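Local coordinates for protein aminopeptidase N (Francisella tularensis subsp. tularensis, PDB 5DLL) that probably releases N-terminal amino acids, preferably alanine, from intracellular peptides as a zinc-dependent metallopeptidase of the M1 family, at residues C235-Q240 and L302-V307; A266-N271 and F283-I288; L493-K498 and I514-Q519. All coordinates share one frame; numbering follows the deposited sequence.

Interaction 1 (C235-Q240 and L302-V307)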
ATOM      1  N   CYS A 235       5.281  11.081  18.093  1.00 53.49           N
ATOM      2  CA  CYS A 235       3.974  11.104  17.421  1.00 58.27           C
ATOM      3  C   CYS A 235       3.533  12.510  16.990  1.00 53.45           C
ATOM      4  O   CYS A 235       2.373  12.711  16.631  1.00 58.07           O
ATOM      5  CB  CYS A 235       2.902  10.487  18.331  1.00 55.93           C
ATOM      6  SG  CYS A 235       3.046   8.698  18.548  1.00 57.91           S
ATOM      7  N   HIS A 236       4.452  13.474  17.003  1.00 57.05           N
ATOM      8  CA  HIS A 236       4.094  14.865  16.704  1.00 52.12           C
ATOM      9  C   HIS A 236       3.903  15.137  15.213  1.00 45.61           C
ATOM     10  O   HIS A 236       3.045  15.940  14.841  1.00 44.43           O
ATOM     11  CB  HIS A 236       5.106  15.833  17.322  1.00 48.01           C
ATOM     12  CG  HIS A 236       4.971  15.952  18.809  1.00 53.46           C
ATOM     13  ND1 HIS A 236       4.232  16.948  19.411  1.00 54.51           N
ATOM     14  CD2 HIS A 236       5.450  15.180  19.812  1.00 56.98           C
ATOM     15  CE1 HIS A 236       4.278  16.795  20.723  1.00 59.74           C
ATOM     16  NE2 HIS A 236       5.010  15.729  20.992  1.00 60.84           N
ATOM     17  N   TYR A 237       4.681  14.468  14.364  1.00 45.44           N
ATOM     18  CA  TYR A 237       4.496  14.593  12.917  1.00 44.08           C
ATOM     19  C   TYR A 237       3.152  14.010  12.460  1.00 45.49           C
ATOM     20  O   TYR A 237       2.517  14.549  11.552  1.00 42.51           O
ATOM     21  CB  TYR A 237       5.635  13.936  12.135  1.00 44.23           C
ATOM     22  CG  TYR A 237       5.497  14.180  10.650  1.00 50.38           C
ATOM     23  CD1 TYR A 237       5.791  15.425  10.104  1.00 53.76           C
ATOM     24  CD2 TYR A 237       5.022  13.187   9.795  1.00 51.20           C
ATOM     25  CE1 TYR A 237       5.642  15.668   8.749  1.00 49.89           C
ATOM     26  CE2 TYR A 237       4.874  13.421   8.437  1.00 45.68           C
ATOM     27  CZ  TYR A 237       5.186  14.665   7.921  1.00 47.67           C
ATOM     28  OH  TYR A 237       5.045  14.918   6.575  1.00 47.56           O
ATOM     29  N   ALA A 238       2.728  12.913  13.083  1.00 44.10           N
ATOM     30  CA  ALA A 238       1.435  12.297  12.772  1.00 41.18           C
ATOM     31  C   ALA A 238       0.278  13.278  12.955  1.00 42.34           C
ATOM     32  O   ALA A 238      -0.629  13.336  12.127  1.00 47.61           O
ATOM     33  CB  ALA A 238       1.218  11.071  13.639  1.00 39.62           C
ATOM     34  N   MET A 239       0.311  14.044  14.043  1.00 46.41           N
ATOM     35  CA  MET A 239      -0.701  15.068  14.290  1.00 45.77           C
ATOM     36  C   MET A 239      -0.772  16.029  13.115  1.00 43.31           C
ATOM     37  O   MET A 239      -1.859  16.415  12.686  1.00 47.52           O
ATOM     38  CB  MET A 239      -0.389  15.843  15.575  1.00 48.93           C
ATOM     39  CG  MET A 239      -1.408  16.927  15.919  1.00 50.90           C
ATOM     40  SD  MET A 239      -3.097  16.314  16.107  1.00 45.72           S
ATOM     41  CE  MET A 239      -3.067  15.816  17.826  1.00 44.31           C
ATOM     42  N   GLN A 240       0.393  16.408  12.596  1.00 40.85           N
ATOM     43  CA  GLN A 240       0.461  17.266  11.419  1.00 44.04           C
ATOM     44  C   GLN A 240      -0.149  16.586  10.194  1.00 43.28           C
ATOM     45  O   GLN A 240      -0.864  17.227   9.427  1.00 51.28           O
ATOM     46  CB  GLN A 240       1.906  17.685  11.127  1.00 47.73           C
ATOM     47  CG  GLN A 240       2.019  18.886  10.202  1.00 49.86           C
ATOM     48  CD  GLN A 240       1.219  20.077  10.700  1.00 53.80           C
ATOM     49  OE1 GLN A 240       1.381  20.519  11.840  1.00 49.91           O
ATOM     50  NE2 GLN A 240       0.334  20.591   9.849  1.00 47.26           N
ATOM     51  N   LEU A 302       5.700   8.356   4.300  1.00 44.66           N
ATOM     52  CA  LEU A 302       4.898   7.163   4.566  1.00 43.68           C
ATOM     53  C   LEU A 302       3.956   7.356   5.750  1.00 39.78           C
ATOM     54  O   LEU A 302       2.798   6.935   5.691  1.00 44.42           O
ATOM     55  CB  LEU A 302       5.799   5.950   4.795  1.00 45.95           C
ATOM     56  CG  LEU A 302       6.502   5.427   3.537  1.00 51.52           C
ATOM     57  CD1 LEU A 302       7.651   4.492   3.901  1.00 56.03           C
ATOM     58  CD2 LEU A 302       5.508   4.740   2.610  1.00 51.51           C
ATOM     59  N   VAL A 303       4.451   7.987   6.815  1.00 35.94           N
ATOM     60  CA  VAL A 303       3.621   8.344   7.977  1.00 34.78           C
ATOM     61  C   VAL A 303       2.435   9.196   7.543  1.00 36.52           C
ATOM     62  O   VAL A 303       1.308   8.984   7.992  1.00 34.30           O
ATOM     63  CB  VAL A 303       4.429   9.120   9.044  1.00 35.12           C
ATOM     64  CG1 VAL A 303       3.509   9.785  10.064  1.00 35.59           C
ATOM     65  CG2 VAL A 303       5.410   8.196   9.750  1.00 37.46           C
ATOM     66  N   GLN A 304       2.712  10.164   6.675  1.00 37.49           N
ATOM     67  CA  GLN A 304       1.688  11.030   6.106  1.00 39.87           C
ATOM     68  C   GLN A 304       0.654  10.228   5.317  1.00 37.44           C
ATOM     69  O   GLN A 304      -0.545  10.395   5.519  1.00 36.37           O
ATOM     70  CB  GLN A 304       2.345  12.072   5.192  1.00 45.13           C
ATOM     71  CG  GLN A 304       1.432  13.213   4.765  1.00 46.49           C
ATOM     72  CD  GLN A 304       1.987  14.006   3.595  1.00 40.50           C
ATOM     73  OE1 GLN A 304       2.382  13.440   2.570  1.00 41.25           O
ATOM     74  NE2 GLN A 304       2.009  15.323   3.738  1.00 37.95           N
ATOM     75  N   SER A 305       1.144   9.367   4.424  1.00 40.14           N
ATOM     76  CA  SER A 305       0.309   8.511   3.563  1.00 39.89           C
ATOM     77  C   SER A 305      -0.573   7.553   4.356  1.00 39.48           C
ATOM     78  O   SER A 305      -1.748   7.347   4.029  1.00 38.72           O
ATOM     79  CB  SER A 305       1.207   7.687   2.630  1.00 40.12           C
ATOM     80  OG  SER A 305       0.458   6.724   1.913  1.00 37.62           O
ATOM     81  N   VAL A 306       0.026   6.954   5.379  1.00 38.21           N
ATOM     82  CA  VAL A 306      -0.657   6.021   6.268  1.00 41.01           C
ATOM     83  C   VAL A 306      -1.812   6.718   6.995  1.00 40.62           C
ATOM     84  O   VAL A 306      -2.960   6.270   6.935  1.00 40.77           O
ATOM     85  CB  VAL A 306       0.347   5.423   7.286  1.00 41.35           C
ATOM     86  CG1 VAL A 306      -0.364   4.760   8.454  1.00 45.83           C
ATOM     87  CG2 VAL A 306       1.283   4.441   6.594  1.00 40.70           C
ATOM     88  N   VAL A 307      -1.496   7.818   7.673  1.00 36.07           N
ATOM     89  CA  VAL A 307      -2.496   8.590   8.403  1.00 35.08           C
ATOM     90  C   VAL A 307      -3.560   9.087   7.428  1.00 36.31           C
ATOM     91  O   VAL A 307      -4.760   9.002   7.705  1.00 36.98           O
ATOM     92  CB  VAL A 307      -1.859   9.793   9.142  1.00 37.40           C
ATOM     93  CG1 VAL A 307      -2.929  10.714   9.721  1.00 38.10           C
ATOM     94  CG2 VAL A 307      -0.918   9.319  10.244  1.00 36.58           C
TER
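The aromatic ring of Y237 presents its edge to V303, whose CG1 lies in the ring plane and 3.7 Å from CD2; the ring of F300, one turn before Q304 on the same helix as V303, joins it edge-to-face. This is helix-helix packing inside the thermolysin-like catalytic domain of an M1 aminopeptidase: the start of helix 236-253 crosses helix 297-312, which carries the HExxH zinc motif, at -53° with the axes of the short segments 9.3 Å apart. Such spacing suits the small and beta-branched residues at the crossing. A238 is compact enough to let the backbones come close, its CA 6.6 Å from that of V303. Y237 reaches across because its CG is anti to the backbone N (chi1 -175°). Its hydroxyl stops beside the aliphatic start of Q304, with OH 4.2 Å from CB, while the Q304 amide is turned 35° from the ring and hydrogen-bonds through OE1 to N347. One turn on from V303, V307 sits two residues before the zinc ligand H309 and continues the apolar seam. There the V307 methyl CG2 meets the A238 methyl CB at 4.4 Å.

Interaction 2 (A266-N271 and F283-I288)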
ATOM      1  N   ALA A 266      -1.926   4.499  19.138  1.00 50.91           N
ATOM      2  CA  ALA A 266      -0.745   3.796  18.647  1.00 58.42           C
ATOM      3  C   ALA A 266      -0.229   2.806  19.685  1.00 65.20           C
ATOM      4  O   ALA A 266       0.093   3.190  20.815  1.00 75.21           O
ATOM      5  CB  ALA A 266       0.345   4.790  18.289  1.00 68.19           C
ATOM      6  N   VAL A 267      -0.137   1.539  19.289  1.00 71.85           N
ATOM      7  CA  VAL A 267       0.339   0.480  20.179  1.00 87.72           C
ATOM      8  C   VAL A 267       1.349  -0.427  19.472  1.00 78.38           C
ATOM      9  O   VAL A 267       1.286  -0.580  18.251  1.00 64.52           O
ATOM     10  CB  VAL A 267      -0.831  -0.367  20.719  1.00 91.15           C
ATOM     11  CG1 VAL A 267      -1.538   0.378  21.842  1.00 91.48           C
ATOM     12  CG2 VAL A 267      -1.808  -0.728  19.604  1.00 79.55           C
ATOM     13  N   PRO A 268       2.293  -1.020  20.235  1.00 79.71           N
ATOM     14  CA  PRO A 268       3.259  -1.933  19.616  1.00 77.05           C
ATOM     15  C   PRO A 268       2.649  -3.236  19.079  1.00 72.03           C
ATOM     16  O   PRO A 268       1.735  -3.799  19.688  1.00 59.71           O
ATOM     17  CB  PRO A 268       4.244  -2.230  20.757  1.00 76.01           C
ATOM     18  CG  PRO A 268       4.106  -1.085  21.695  1.00 76.89           C
ATOM     19  CD  PRO A 268       2.656  -0.714  21.631  1.00 80.61           C
ATOM     20  N   ASP A 269       3.160  -3.687  17.934  1.00 72.72           N
ATOM     21  CA  ASP A 269       2.805  -4.985  17.345  1.00 78.49           C
ATOM     22  C   ASP A 269       1.323  -5.129  16.962  1.00 70.07           C
ATOM     23  O   ASP A 269       0.783  -6.236  16.997  1.00 68.60           O
ATOM     24  CB  ASP A 269       3.212  -6.130  18.288  1.00 84.56           C
ATOM     25  CG  ASP A 269       4.600  -5.940  18.890  1.00 89.97           C
ATOM     26  OD1 ASP A 269       5.476  -5.336  18.231  1.00 72.04           O
ATOM     27  OD2 ASP A 269       4.811  -6.401  20.033  1.00 91.89           O
ATOM     28  N   PHE A 270       0.676  -4.027  16.579  1.00 61.33           N
ATOM     29  CA  PHE A 270      -0.722  -4.073  16.138  1.00 54.27           C
ATOM     30  C   PHE A 270      -0.821  -4.776  14.785  1.00 49.37           C
ATOM     31  O   PHE A 270      -0.322  -4.281  13.775  1.00 48.68           O
ATOM     32  CB  PHE A 270      -1.328  -2.667  16.060  1.00 57.32           C
ATOM     33  CG  PHE A 270      -2.776  -2.651  15.629  1.00 57.71           C
ATOM     34  CD1 PHE A 270      -3.768  -3.173  16.451  1.00 53.67           C
ATOM     35  CD2 PHE A 270      -3.148  -2.110  14.401  1.00 54.82           C
ATOM     36  CE1 PHE A 270      -5.098  -3.161  16.060  1.00 48.13           C
ATOM     37  CE2 PHE A 270      -4.477  -2.096  14.004  1.00 47.45           C
ATOM     38  CZ  PHE A 270      -5.451  -2.623  14.832  1.00 47.31           C
ATOM     39  N   ASN A 271      -1.487  -5.926  14.786  1.00 53.81           N
ATOM     40  CA  ASN A 271      -1.505  -6.852  13.650  1.00 58.11           C
ATOM     41  C   ASN A 271      -1.916  -6.221  12.315  1.00 55.20           C
ATOM     42  O   ASN A 271      -1.207  -6.362  11.319  1.00 54.03           O
ATOM     43  CB  ASN A 271      -2.429  -8.040  13.960  1.00 64.91           C
ATOM     44  CG  ASN A 271      -2.149  -9.245  13.082  1.00 70.36           C
ATOM     45  OD1 ASN A 271      -2.931  -9.572  12.189  1.00 73.62           O
ATOM     46  ND2 ASN A 271      -1.023  -9.913  13.332  1.00 68.63           N
ATOM     47  N   PHE A 283      -3.261   2.212  15.008  1.00 36.97           N
ATOM     48  CA  PHE A 283      -2.070   1.970  14.204  1.00 42.86           C
ATOM     49  C   PHE A 283      -1.041   1.210  15.012  1.00 41.57           C
ATOM     50  O   PHE A 283      -1.009   1.304  16.238  1.00 40.89           O
ATOM     51  CB  PHE A 283      -1.417   3.289  13.771  1.00 44.11           C
ATOM     52  CG  PHE A 283      -2.275   4.154  12.894  1.00 44.10           C
ATOM     53  CD1 PHE A 283      -3.195   5.031  13.453  1.00 46.46           C
ATOM     54  CD2 PHE A 283      -2.133   4.128  11.512  1.00 46.52           C
ATOM     55  CE1 PHE A 283      -3.979   5.847  12.648  1.00 42.39           C
ATOM     56  CE2 PHE A 283      -2.914   4.944  10.703  1.00 43.41           C
ATOM     57  CZ  PHE A 283      -3.842   5.801  11.271  1.00 37.09           C
ATOM     58  N   ASN A 284      -0.198   0.471  14.300  1.00 40.80           N
ATOM     59  CA  ASN A 284       1.060  -0.012  14.839  1.00 40.38           C
ATOM     60  C   ASN A 284       1.920   1.218  15.083  1.00 42.65           C
ATOM     61  O   ASN A 284       1.913   2.138  14.257  1.00 42.72           O
ATOM     62  CB  ASN A 284       1.735  -0.930  13.816  1.00 44.27           C
ATOM     63  CG  ASN A 284       2.763  -1.854  14.434  1.00 43.39           C
ATOM     64  OD1 ASN A 284       3.523  -1.473  15.324  1.00 41.55           O
ATOM     65  ND2 ASN A 284       2.795  -3.084  13.948  1.00 45.99           N
ATOM     66  N   THR A 285       2.646   1.258  16.200  1.00 45.58           N
ATOM     67  CA  THR A 285       3.484   2.428  16.511  1.00 49.60           C
ATOM     68  C   THR A 285       4.554   2.695  15.453  1.00 47.60           C
ATOM     69  O   THR A 285       4.864   3.848  15.174  1.00 55.22           O
ATOM     70  CB  THR A 285       4.179   2.328  17.886  1.00 53.55           C
ATOM     71  OG1 THR A 285       4.698   1.007  18.082  1.00 63.10           O
ATOM     72  CG2 THR A 285       3.208   2.663  19.001  1.00 59.36           C
ATOM     73  N   LYS A 286       5.104   1.640  14.857  1.00 53.05           N
ATOM     74  CA  LYS A 286       6.187   1.802  13.884  1.00 61.41           C
ATOM     75  C   LYS A 286       5.762   2.531  12.608  1.00 55.24           C
ATOM     76  O   LYS A 286       6.614   3.072  11.905  1.00 68.15           O
ATOM     77  CB  LYS A 286       6.834   0.453  13.532  1.00 68.07           C
ATOM     78  CG  LYS A 286       5.965  -0.501  12.727  1.00 74.25           C
ATOM     79  CD  LYS A 286       6.797  -1.628  12.132  1.00 82.61           C
ATOM     80  CE  LYS A 286       5.915  -2.689  11.493  1.00 85.18           C
ATOM     81  NZ  LYS A 286       6.665  -3.578  10.565  1.00 84.61           N
ATOM     82  N   TYR A 287       4.462   2.546  12.311  1.00 54.49           N
ATOM     83  CA  TYR A 287       3.960   3.190  11.093  1.00 51.31           C
ATOM     84  C   TYR A 287       3.625   4.677  11.248  1.00 45.66           C
ATOM     85  O   TYR A 287       3.413   5.346  10.235  1.00 43.26           O
ATOM     86  CB  TYR A 287       2.736   2.441  10.533  1.00 56.05           C
ATOM     87  CG  TYR A 287       3.035   1.056   9.977  1.00 77.32           C
ATOM     88  CD1 TYR A 287       4.091   0.846   9.083  1.00 83.92           C
ATOM     89  CD2 TYR A 287       2.249  -0.041  10.326  1.00 77.59           C
ATOM     90  CE1 TYR A 287       4.360  -0.415   8.575  1.00 85.42           C
ATOM     91  CE2 TYR A 287       2.512  -1.305   9.820  1.00 79.87           C
ATOM     92  CZ  TYR A 287       3.565  -1.486   8.945  1.00 81.21           C
ATOM     93  OH  TYR A 287       3.827  -2.741   8.445  1.00 71.79           O
ATOM     94  N   ILE A 288       3.574   5.195  12.480  1.00 43.56           N
ATOM     95  CA  ILE A 288       3.279   6.630  12.701  1.00 48.02           C
ATOM     96  C   ILE A 288       4.342   7.424  13.484  1.00 47.83           C
ATOM     97  O   ILE A 288       4.164   8.622  13.735  1.00 41.02           O
ATOM     98  CB  ILE A 288       1.904   6.835  13.381  1.00 51.14           C
ATOM     99  CG1 ILE A 288       1.890   6.254  14.795  1.00 53.82           C
ATOM    100  CG2 ILE A 288       0.793   6.213  12.545  1.00 55.42           C
ATOM    101  CD1 ILE A 288       0.617   6.569  15.551  1.00 57.46           C
TER
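Two backbone hydrogen bonds tie these segments, and side chains fill in around them. V267 N gives a nearly straight bond to F283 O (3.2 Å, 166°), arriving close to the C=O axis. In return V267 O accepts T285 N at 3.1 Å, though this donor stands 56° out of the carbonyl plane, where the chain leaves the strand after N284. One step back along the same ladder F283 also bonds to the backbone of V265. On the outer edges of the two strands, A266 is bonded to the backbone of Y226 and N284 to that of G273. These are the ends of parallel strands 261-267 and 280-284 in the mixed sheet of the thermolysin-like domain, and G273 opens the GAMEN sequence, the exopeptidase signature of M1 aminopeptidases, in the connection between them. After V267 the chain makes a type II turn to F270: P268 fits its second position, and D269 takes the positive phi (62°) of the third. N284, with CG anti to its backbone N, extends its amide beneath this turn, and OD1 receives a weak bond from D269 N at 3.4 Å. F270 points toward the other segment, its CB 3.8 Å from N284 N. The small A266 methyl is packed by I288 CD1, while T285 CG2 lies against the A266-V267 peptide, 3.5 Å from V267 N. On the sheet face it shares with A266, the F283 ring packs on V306 and E310 of the zinc-binding helix.

Interaction 3 (L493-K498 and I514-Q519)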
ATOM      1  N   LEU A 493     -12.476  -4.175 -23.596  1.00 77.03           N
ATOM      2  CA  LEU A 493     -12.713  -3.229 -22.507  1.00 74.28           C
ATOM      3  C   LEU A 493     -12.783  -1.774 -22.986  1.00 72.26           C
ATOM      4  O   LEU A 493     -12.518  -1.469 -24.148  1.00 68.17           O
ATOM      5  CB  LEU A 493     -11.600  -3.356 -21.465  1.00 70.66           C
ATOM      6  CG  LEU A 493     -11.404  -4.747 -20.864  1.00 72.63           C
ATOM      7  CD1 LEU A 493     -10.046  -4.857 -20.190  1.00 71.06           C
ATOM      8  CD2 LEU A 493     -12.525  -5.057 -19.886  1.00 74.76           C
ATOM      9  N   HIS A 494     -13.145  -0.890 -22.060  1.00 72.43           N
ATOM     10  CA  HIS A 494     -13.136   0.549 -22.277  1.00 70.83           C
ATOM     11  C   HIS A 494     -11.769   1.084 -21.831  1.00 70.41           C
ATOM     12  O   HIS A 494     -11.503   1.187 -20.630  1.00 66.82           O
ATOM     13  CB  HIS A 494     -14.258   1.181 -21.445  1.00 71.61           C
ATOM     14  CG  HIS A 494     -14.587   2.593 -21.822  1.00 70.90           C
ATOM     15  ND1 HIS A 494     -15.827   3.148 -21.591  1.00 72.19           N
ATOM     16  CD2 HIS A 494     -13.846   3.560 -22.414  1.00 69.11           C
ATOM     17  CE1 HIS A 494     -15.835   4.398 -22.018  1.00 71.93           C
ATOM     18  NE2 HIS A 494     -14.646   4.671 -22.524  1.00 70.87           N
ATOM     19  N   ILE A 495     -10.903   1.407 -22.795  1.00 71.44           N
ATOM     20  CA  ILE A 495      -9.543   1.884 -22.499  1.00 69.41           C
ATOM     21  C   ILE A 495      -9.427   3.380 -22.806  1.00 67.01           C
ATOM     22  O   ILE A 495      -9.653   3.790 -23.945  1.00 68.47           O
ATOM     23  CB  ILE A 495      -8.446   1.167 -23.337  1.00 69.23           C
ATOM     24  CG1 ILE A 495      -8.763  -0.316 -23.583  1.00 70.62           C
ATOM     25  CG2 ILE A 495      -7.082   1.321 -22.675  1.00 67.86           C
ATOM     26  CD1 ILE A 495      -8.779  -1.182 -22.347  1.00 71.79           C
ATOM     27  N   PRO A 496      -9.075   4.200 -21.796  1.00 63.84           N
ATOM     28  CA  PRO A 496      -8.732   5.595 -22.047  1.00 62.95           C
ATOM     29  C   PRO A 496      -7.250   5.745 -22.381  1.00 62.89           C
ATOM     30  O   PRO A 496      -6.395   5.268 -21.629  1.00 59.63           O
ATOM     31  CB  PRO A 496      -9.055   6.279 -20.719  1.00 60.93           C
ATOM     32  CG  PRO A 496      -8.843   5.225 -19.694  1.00 60.67           C
ATOM     33  CD  PRO A 496      -9.094   3.895 -20.357  1.00 62.24           C
ATOM     34  N   VAL A 497      -6.964   6.399 -23.507  1.00 64.61           N
ATOM     35  CA  VAL A 497      -5.595   6.633 -23.957  1.00 61.85           C
ATOM     36  C   VAL A 497      -5.290   8.127 -23.932  1.00 60.23           C
ATOM     37  O   VAL A 497      -5.633   8.856 -24.864  1.00 61.32           O
ATOM     38  CB  VAL A 497      -5.371   6.099 -25.385  1.00 62.66           C
ATOM     39  CG1 VAL A 497      -3.881   5.979 -25.674  1.00 63.09           C
ATOM     40  CG2 VAL A 497      -6.066   4.759 -25.570  1.00 64.73           C
ATOM     41  N   LYS A 498      -4.653   8.576 -22.852  1.00 59.43           N
ATOM     42  CA  LYS A 498      -4.235   9.969 -22.716  1.00 59.68           C
ATOM     43  C   LYS A 498      -2.988  10.175 -23.562  1.00 61.71           C
ATOM     44  O   LYS A 498      -1.989   9.472 -23.386  1.00 60.56           O
ATOM     45  CB  LYS A 498      -3.956  10.313 -21.252  1.00 58.11           C
ATOM     46  CG  LYS A 498      -3.765  11.797 -21.001  1.00 59.05           C
ATOM     47  CD  LYS A 498      -3.464  12.089 -19.542  1.00 58.82           C
ATOM     48  CE  LYS A 498      -3.005  13.530 -19.369  1.00 61.13           C
ATOM     49  NZ  LYS A 498      -2.645  13.838 -17.960  1.00 61.21           N
ATOM     50  N   ILE A 514      -8.354   9.967 -25.864  1.00 68.15           N
ATOM     51  CA  ILE A 514      -9.193   9.183 -26.778  1.00 70.35           C
ATOM     52  C   ILE A 514      -9.535   7.835 -26.143  1.00 69.91           C
ATOM     53  O   ILE A 514      -8.882   7.404 -25.187  1.00 65.85           O
ATOM     54  CB  ILE A 514      -8.551   8.994 -28.175  1.00 71.37           C
ATOM     55  CG1 ILE A 514      -7.209   8.260 -28.087  1.00 70.57           C
ATOM     56  CG2 ILE A 514      -8.372  10.341 -28.859  1.00 72.05           C
ATOM     57  CD1 ILE A 514      -6.692   7.786 -29.428  1.00 72.79           C
ATOM     58  N   GLU A 515     -10.559   7.177 -26.680  1.00 70.88           N
ATOM     59  CA  GLU A 515     -11.116   5.977 -26.063  1.00 68.46           C
ATOM     60  C   GLU A 515     -11.085   4.789 -27.010  1.00 66.50           C
ATOM     61  O   GLU A 515     -11.319   4.938 -28.207  1.00 68.33           O
ATOM     62  CB  GLU A 515     -12.550   6.254 -25.612  1.00 69.00           C
ATOM     63  CG  GLU A 515     -12.618   7.187 -24.412  1.00 67.51           C
ATOM     64  CD  GLU A 515     -13.916   7.964 -24.329  1.00 68.64           C
ATOM     65  OE1 GLU A 515     -14.972   7.432 -24.728  1.00 69.31           O
ATOM     66  OE2 GLU A 515     -13.877   9.115 -23.851  1.00 70.54           O
ATOM     67  N   LEU A 516     -10.786   3.616 -26.456  1.00 65.03           N
ATOM     68  CA  LEU A 516     -10.816   2.362 -27.202  1.00 66.95           C
ATOM     69  C   LEU A 516     -11.863   1.433 -26.587  1.00 69.24           C
ATOM     70  O   LEU A 516     -11.599   0.760 -25.591  1.00 67.82           O
ATOM     71  CB  LEU A 516      -9.435   1.706 -27.191  1.00 63.99           C
ATOM     72  CG  LEU A 516      -9.300   0.352 -27.888  1.00 64.82           C
ATOM     73  CD1 LEU A 516      -9.619   0.464 -29.371  1.00 65.93           C
ATOM     74  CD2 LEU A 516      -7.897  -0.198 -27.678  1.00 64.46           C
ATOM     75  N   LYS A 517     -13.048   1.412 -27.198  1.00 72.99           N
ATOM     76  CA  LYS A 517     -14.182   0.628 -26.710  1.00 75.36           C
ATOM     77  C   LYS A 517     -14.429  -0.597 -27.584  1.00 78.23           C
ATOM     78  O   LYS A 517     -15.538  -1.130 -27.607  1.00 82.37           O
ATOM     79  CB  LYS A 517     -15.449   1.489 -26.714  1.00 76.01           C
ATOM     80  CG  LYS A 517     -15.313   2.838 -26.035  1.00 75.77           C
ATOM     81  CD  LYS A 517     -16.632   3.584 -26.086  1.00 81.01           C
ATOM     82  CE  LYS A 517     -16.469   5.028 -25.657  1.00 83.45           C
ATOM     83  NZ  LYS A 517     -17.775   5.731 -25.536  1.00 85.54           N
ATOM     84  N   GLU A 518     -13.396  -1.052 -28.287  1.00 79.61           N
ATOM     85  CA  GLU A 518     -13.564  -2.026 -29.359  1.00 85.23           C
ATOM     86  C   GLU A 518     -12.314  -2.894 -29.472  1.00 87.26           C
ATOM     87  O   GLU A 518     -11.246  -2.516 -28.988  1.00 87.05           O
ATOM     88  CB  GLU A 518     -13.829  -1.275 -30.670  1.00 89.15           C
ATOM     89  CG  GLU A 518     -14.473  -2.094 -31.779  1.00 93.57           C
ATOM     90  CD  GLU A 518     -14.840  -1.249 -32.990  1.00 98.64           C
ATOM     91  OE1 GLU A 518     -15.351  -0.122 -32.808  1.00 98.57           O
ATOM     92  OE2 GLU A 518     -14.623  -1.710 -34.131  1.00 96.86           O
ATOM     93  N   GLN A 519     -12.456  -4.061 -30.098  1.00 64.98           N
ATOM     94  CA  GLN A 519     -11.322  -4.962 -30.345  1.00 77.49           C
ATOM     95  C   GLN A 519     -10.237  -4.272 -31.184  1.00 81.35           C
ATOM     96  O   GLN A 519      -9.041  -4.396 -30.898  1.00 65.77           O
ATOM     97  CB  GLN A 519     -11.809  -6.249 -31.035  1.00 87.48           C
ATOM     98  CG  GLN A 519     -10.715  -7.216 -31.482  1.00 93.17           C
ATOM     99  CD  GLN A 519      -9.812  -7.664 -30.349  1.00105.86           C
ATOM    100  OE1 GLN A 519     -10.248  -7.792 -29.202  1.00124.30           O
ATOM    101  NE2 GLN A 519      -8.545  -7.911 -30.666  1.00107.55           N
TER
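A beta hairpin of the Ig-like domain, made by strands 495-502 and 508-516, brings these residues together near its open end. I495 and L516 form one antiparallel hydrogen-bonded pair, with I495 N reaching L516 O at 3.0 Å and L516 N returning to I495 O at 2.8 Å in the carbonyl plane. V497 and I514 form the next: V497 N points almost along the I514 carbonyl at 2.7 Å, and I514 N bonds back to V497 O. P496 suits the non-hydrogen-bonded place between them, opposite E515, since this neighbouring strand asks no N-H of it; its carbonyl is taken by S541. The branched and aliphatic side chains of I495, V497, I514 and L516 share one sheet face, I495 and L516 lying side by side with their CB atoms 4.0 Å apart. P496 and E515 use the other face, turned to helix 390-423. Beyond the paired strands, the extended K517 chain runs alongside the H494 imidazole, placing CG over a ring face in a CH-pi contact, 4.1 Å from the centroid and 15° off the normal. E515 comes to the ring edge instead, CG in the ring plane. K517 NZ forms a salt bridge with E515 OE1 at 3.4 Å, and E515 OE2 has a second partner in R443. With two cationic partners the E515 carboxylate should stay ionised, and the histidine beside it may feel opposing influences: the carboxylate would favour a protonated ring, the nearby lysine ammonium would disfavour it.

Interactions 1 and 2 belong to the catalytic domain, with centres 12 Å apart, and interaction 2 is nested along the chain in the loop that interaction 1 closes: helix 236-253 leads to strand 261-267, and strand 280-284 to helix 297-312. They touch directly, A238 CB lying 3.8 Å from I288 O and V303 CG2 3.5 Å from Y287 O, so both helices border the residues just after strand 280-284. The side chains of V307 and F283 lie about 12 and 9 Å from the zinc ion. Interaction 3 follows later, about 38 and 43 Å from interactions 1 and 2, centre to centre; it pairs strands of the Ig-like domain, one face of which turns to helix 390-423 of the catalytic domain.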